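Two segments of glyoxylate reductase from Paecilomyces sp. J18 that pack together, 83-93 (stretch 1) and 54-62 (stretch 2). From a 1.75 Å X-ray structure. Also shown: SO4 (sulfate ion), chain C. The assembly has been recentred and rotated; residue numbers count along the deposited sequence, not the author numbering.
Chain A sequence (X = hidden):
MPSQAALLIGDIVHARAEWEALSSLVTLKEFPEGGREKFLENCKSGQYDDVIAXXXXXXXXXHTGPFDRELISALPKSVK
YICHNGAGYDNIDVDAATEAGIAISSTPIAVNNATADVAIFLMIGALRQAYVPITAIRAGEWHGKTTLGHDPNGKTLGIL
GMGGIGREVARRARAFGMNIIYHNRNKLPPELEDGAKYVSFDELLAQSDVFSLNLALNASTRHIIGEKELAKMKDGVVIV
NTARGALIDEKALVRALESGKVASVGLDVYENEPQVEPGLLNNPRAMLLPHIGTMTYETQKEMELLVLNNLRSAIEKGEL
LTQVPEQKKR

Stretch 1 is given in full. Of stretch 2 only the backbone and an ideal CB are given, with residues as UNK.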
# COMPACT_ATOMS: atom_id res chain seq x y z
N CYS A 83 -12.86 -2.54 11.00
CA CYS A 83 -11.45 -2.67 11.30
C CYS A 83 -10.78 -3.33 10.12
O CYS A 83 -11.02 -4.50 9.82
CB CYS A 83 -11.27 -3.45 12.60
SG CYS A 83 -12.06 -2.58 14.03
N HIS A 84 -9.96 -2.55 9.42
CA HIS A 84 -9.40 -2.90 8.13
C HIS A 84 -7.93 -3.32 8.22
O HIS A 84 -7.11 -2.66 8.87
CB HIS A 84 -9.54 -1.65 7.21
CG HIS A 84 -8.85 -1.80 5.87
ND1 HIS A 84 -9.42 -2.50 4.82
CD2 HIS A 84 -7.66 -1.35 5.43
CE1 HIS A 84 -8.60 -2.43 3.77
NE2 HIS A 84 -7.52 -1.75 4.13
N ASN A 85 -7.62 -4.43 7.56
CA ASN A 85 -6.26 -4.94 7.49
C ASN A 85 -5.60 -4.32 6.27
O ASN A 85 -5.90 -4.66 5.11
CB ASN A 85 -6.27 -6.46 7.41
CG ASN A 85 -4.88 -7.03 7.43
OD1 ASN A 85 -3.93 -6.35 7.07
ND2 ASN A 85 -4.74 -8.28 7.85
N GLY A 86 -4.71 -3.38 6.53
CA GLY A 86 -3.99 -2.72 5.42
C GLY A 86 -3.60 -1.31 5.81
O GLY A 86 -4.32 -0.67 6.56
N ALA A 87 -2.46 -0.81 5.33
CA ALA A 87 -2.11 0.56 5.66
C ALA A 87 -2.82 1.49 4.68
O ALA A 87 -3.10 2.63 4.99
CB ALA A 87 -0.57 0.77 5.53
N GLY A 88 -3.12 0.97 3.50
CA GLY A 88 -3.91 1.72 2.53
C GLY A 88 -5.35 1.24 2.63
O GLY A 88 -5.60 0.06 2.85
N TYR A 89 -6.30 2.16 2.45
CA TYR A 89 -7.73 1.80 2.53
C TYR A 89 -8.54 2.55 1.48
O TYR A 89 -9.61 3.06 1.76
CB TYR A 89 -8.26 2.06 3.95
CG TYR A 89 -7.77 3.35 4.56
CD1 TYR A 89 -6.56 3.40 5.26
CD2 TYR A 89 -8.51 4.54 4.42
CE1 TYR A 89 -6.12 4.57 5.83
CE2 TYR A 89 -8.07 5.71 5.00
CZ TYR A 89 -6.86 5.73 5.67
OH TYR A 89 -6.44 6.92 6.21
N ASP A 90 -8.00 2.64 0.27
CA ASP A 90 -8.65 3.43 -0.76
C ASP A 90 -9.85 2.65 -1.28
O ASP A 90 -10.63 3.17 -2.09
CB ASP A 90 -7.65 3.83 -1.87
CG ASP A 90 -6.91 2.65 -2.45
OD1 ASP A 90 -7.46 1.97 -3.35
OD2 ASP A 90 -5.78 2.39 -2.01
N ASN A 91 -10.05 1.42 -0.76
CA ASN A 91 -11.30 0.69 -1.08
C ASN A 91 -12.42 0.84 -0.02
O ASN A 91 -13.45 0.14 -0.03
CB ASN A 91 -11.00 -0.79 -1.34
CG ASN A 91 -10.13 -1.38 -0.28
OD1 ASN A 91 -10.16 -0.92 0.89
ND2 ASN A 91 -9.31 -2.34 -0.66
N ILE A 92 -12.22 1.77 0.92
CA ILE A 92 -13.30 2.16 1.83
C ILE A 92 -13.60 3.65 1.62
O ILE A 92 -12.69 4.48 1.60
CB ILE A 92 -12.87 2.00 3.27
CG1 ILE A 92 -12.37 0.58 3.51
CG2 ILE A 92 -14.02 2.39 4.23
CD1 ILE A 92 -11.90 0.34 4.95
N ASP A 93 -14.88 3.99 1.48
CA ASP A 93 -15.28 5.38 1.39
C ASP A 93 -15.42 5.91 2.80
O ASP A 93 -16.49 5.81 3.43
CB ASP A 93 -16.61 5.47 0.66
CG ASP A 93 -17.04 6.90 0.39
OD1 ASP A 93 -16.70 7.83 1.19
OD2 ASP A 93 -17.74 7.09 -0.62
N UNK A 54 -16.86 -5.02 12.08
CA UNK A 54 -16.56 -5.85 10.92
C UNK A 54 -15.06 -5.87 10.77
O UNK A 54 -14.41 -4.82 10.79
CB UNK A 54 -17.24 -5.34 9.65
N UNK A 55 -14.49 -7.06 10.58
CA UNK A 55 -13.08 -7.18 10.21
C UNK A 55 -13.05 -7.36 8.72
O UNK A 55 -13.74 -8.24 8.20
CB UNK A 55 -12.38 -8.33 10.93
N UNK A 56 -12.22 -6.57 8.01
CA UNK A 56 -12.05 -6.83 6.59
C UNK A 56 -10.62 -6.56 6.22
O UNK A 56 -9.85 -6.01 7.02
CB UNK A 56 -13.00 -5.98 5.74
N UNK A 57 -10.25 -6.90 4.99
CA UNK A 57 -8.88 -6.64 4.52
C UNK A 57 -8.82 -6.15 3.07
O UNK A 57 -9.82 -6.24 2.33
CB UNK A 57 -8.04 -7.91 4.66
N UNK A 58 -7.65 -5.69 2.63
CA UNK A 58 -7.50 -5.34 1.21
C UNK A 58 -7.77 -6.55 0.33
O UNK A 58 -8.48 -6.46 -0.66
CB UNK A 58 -6.10 -4.79 0.93
N UNK A 59 -7.25 -7.72 0.71
CA UNK A 59 -7.50 -8.90 -0.11
C UNK A 59 -8.98 -9.27 -0.21
O UNK A 59 -9.44 -9.72 -1.28
CB UNK A 59 -6.72 -10.09 0.45
N UNK A 60 -9.74 -9.06 0.88
CA UNK A 60 -11.15 -9.47 0.95
C UNK A 60 -12.07 -8.68 0.02
O UNK A 60 -13.24 -9.05 -0.15
CB UNK A 60 -11.65 -9.33 2.39
N UNK A 61 -11.54 -7.62 -0.58
CA UNK A 61 -12.28 -6.81 -1.55
C UNK A 61 -12.79 -7.71 -2.69
O UNK A 61 -13.85 -7.48 -3.27
CB UNK A 61 -11.40 -5.69 -2.10
N UNK A 62 -12.07 -8.78 -2.98
CA UNK A 62 -12.51 -9.68 -4.05
C UNK A 62 -13.80 -10.38 -3.67
O UNK A 62 -14.48 -10.90 -4.54
CB UNK A 62 -11.43 -10.71 -4.37
S SO4 C . -1.21 -2.01 2.07
O1 SO4 C . -0.65 -1.77 0.75
O2 SO4 C . -0.43 -1.36 3.12
O3 SO4 C . -2.56 -1.36 2.07
O4 SO4 C . -1.26 -3.43 2.35

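Position 54 lies in a strand that begins earlier in the chain; its carbonyl O accepts a hydrogen bond from Cys83 N (2.8 Å). Extended angles (-129/132) and a CB pointing sideways, 5.4 Å from Cys83 N, set few demands; a beta-branched aliphatic would suit. It is Ile54, whose end leads away from stretch 1.

Position 55 lies beside Cys83 and sends its CB to the same sheet face as Cys83 and Asn85. The amide of Asn85 lies farther along that face, so a long side chain carrying a polar end, or simply a large hydrophobic one, could serve. The residue is Tyr55: with chi1 t, its ring extends past Cys83 so that Tyr55 OH accepts a hydrogen bond from Asn85 ND2 (3.2 Å).

At position 56 the backbone N donates to Cys83 O (3.0 Å) and the backbone O accepts from Asn85 N (2.8 Å). The CB shares the other face with His84, 5.1 Å from His84 ND1, and beyond it wait the acceptor Asn91 OD1 and the aliphatic Ile92. A long donor, arginine or lysine, is favoured. Arg56 reaches across, its NH1 donating to Asn91 OD1 (3.0 Å) near the guanidinium plane, 3.4 Å from Ile92 CG1 and 2.9 Å from His84 ND1.

At position 57 the ideal CB is only 3.6 Å from Asn85 CB, which favours a small residue such as serine, alanine or threonine. Ser57 fits, and Ser57 OG also accepts a hydrogen bond from the backbone N of position 60 (3.1 Å), helping the chain turn out of the strand.

Position 58 leaves the strand with helical angles (-60/-43), its N donating to Asn85 O (3.2 Å). Asn91 ND2 offers a donor and Gly88 O an acceptor, while a sulfate lies nearby. A short side chain with both functions is ideal; asparagine would meet both, and serine part of the demand, whereas a carboxylate would lie unfavourably near Gly88 O and the sulfate. Asn58 OD1 accepts from Asn91 ND2 (2.9 Å), and its ND2 donates to Gly88 O (3.2 Å). Water 1 also donates to Asn58 OD1 (2.8 Å) and accepts from Asp90 N (3.1 Å), adding a bridge between the stretches.

Positions 59 and 60 meet nothing of stretch 1, so many residues would do. They are Ile59 and Ser60; the latter's OG donates to Ser57 O (2.7 Å).

Position 61 closes a type I turn begun at 58, with its CB toward Asn91, 4.2 Å from ND2. A small polar residue suits. Thr61 OG1 donates to Asn58 O (2.8 Å), securing the turn.

Position 62 is out of reach and permissive; it is Lys62.

Stretch 2 (54-62) IYRSNISTK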
# COMPACT_ATOMS: atom_id res chain seq x y z
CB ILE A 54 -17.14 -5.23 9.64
CG1 ILE A 54 -18.66 -5.44 9.57
CG2 ILE A 54 -16.47 -5.85 8.38
CD1 ILE A 54 -19.30 -4.65 8.38
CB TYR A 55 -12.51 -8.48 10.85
CG TYR A 55 -11.05 -8.78 10.48
CD1 TYR A 55 -10.68 -9.13 9.17
CD2 TYR A 55 -10.06 -8.78 11.45
CE1 TYR A 55 -9.32 -9.42 8.83
CE2 TYR A 55 -8.72 -9.06 11.14
CZ TYR A 55 -8.36 -9.37 9.82
OH TYR A 55 -7.05 -9.67 9.54
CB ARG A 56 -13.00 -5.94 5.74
CG ARG A 56 -12.63 -4.46 5.73
CD ARG A 56 -13.55 -3.68 4.80
NE ARG A 56 -13.41 -4.10 3.38
CZ ARG A 56 -12.51 -3.58 2.52
NH1 ARG A 56 -11.64 -2.66 2.91
NH2 ARG A 56 -12.50 -3.99 1.25
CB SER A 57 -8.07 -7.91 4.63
OG SER A 57 -8.63 -8.93 3.80
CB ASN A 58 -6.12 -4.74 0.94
CG ASN A 58 -6.04 -3.26 1.31
OD1 ASN A 58 -7.01 -2.50 1.14
ND2 ASN A 58 -4.89 -2.85 1.80
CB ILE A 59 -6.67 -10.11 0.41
CG1 ILE A 59 -5.20 -9.86 0.09
CG2 ILE A 59 -7.09 -11.37 -0.24
CD1 ILE A 59 -4.28 -10.86 0.77
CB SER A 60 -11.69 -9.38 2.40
OG SER A 60 -11.77 -8.01 2.86
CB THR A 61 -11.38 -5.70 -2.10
OG1 THR A 61 -10.85 -4.95 -1.01
CG2 THR A 61 -12.19 -4.72 -2.95
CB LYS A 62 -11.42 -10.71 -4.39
CG LYS A 62 -11.17 -11.77 -3.31
CD LYS A 62 -9.86 -12.52 -3.62
CE LYS A 62 -9.75 -13.76 -2.76
NZ LYS A 62 -9.12 -14.88 -3.52
O HOH W 1 -6.45 -0.01 -0.05
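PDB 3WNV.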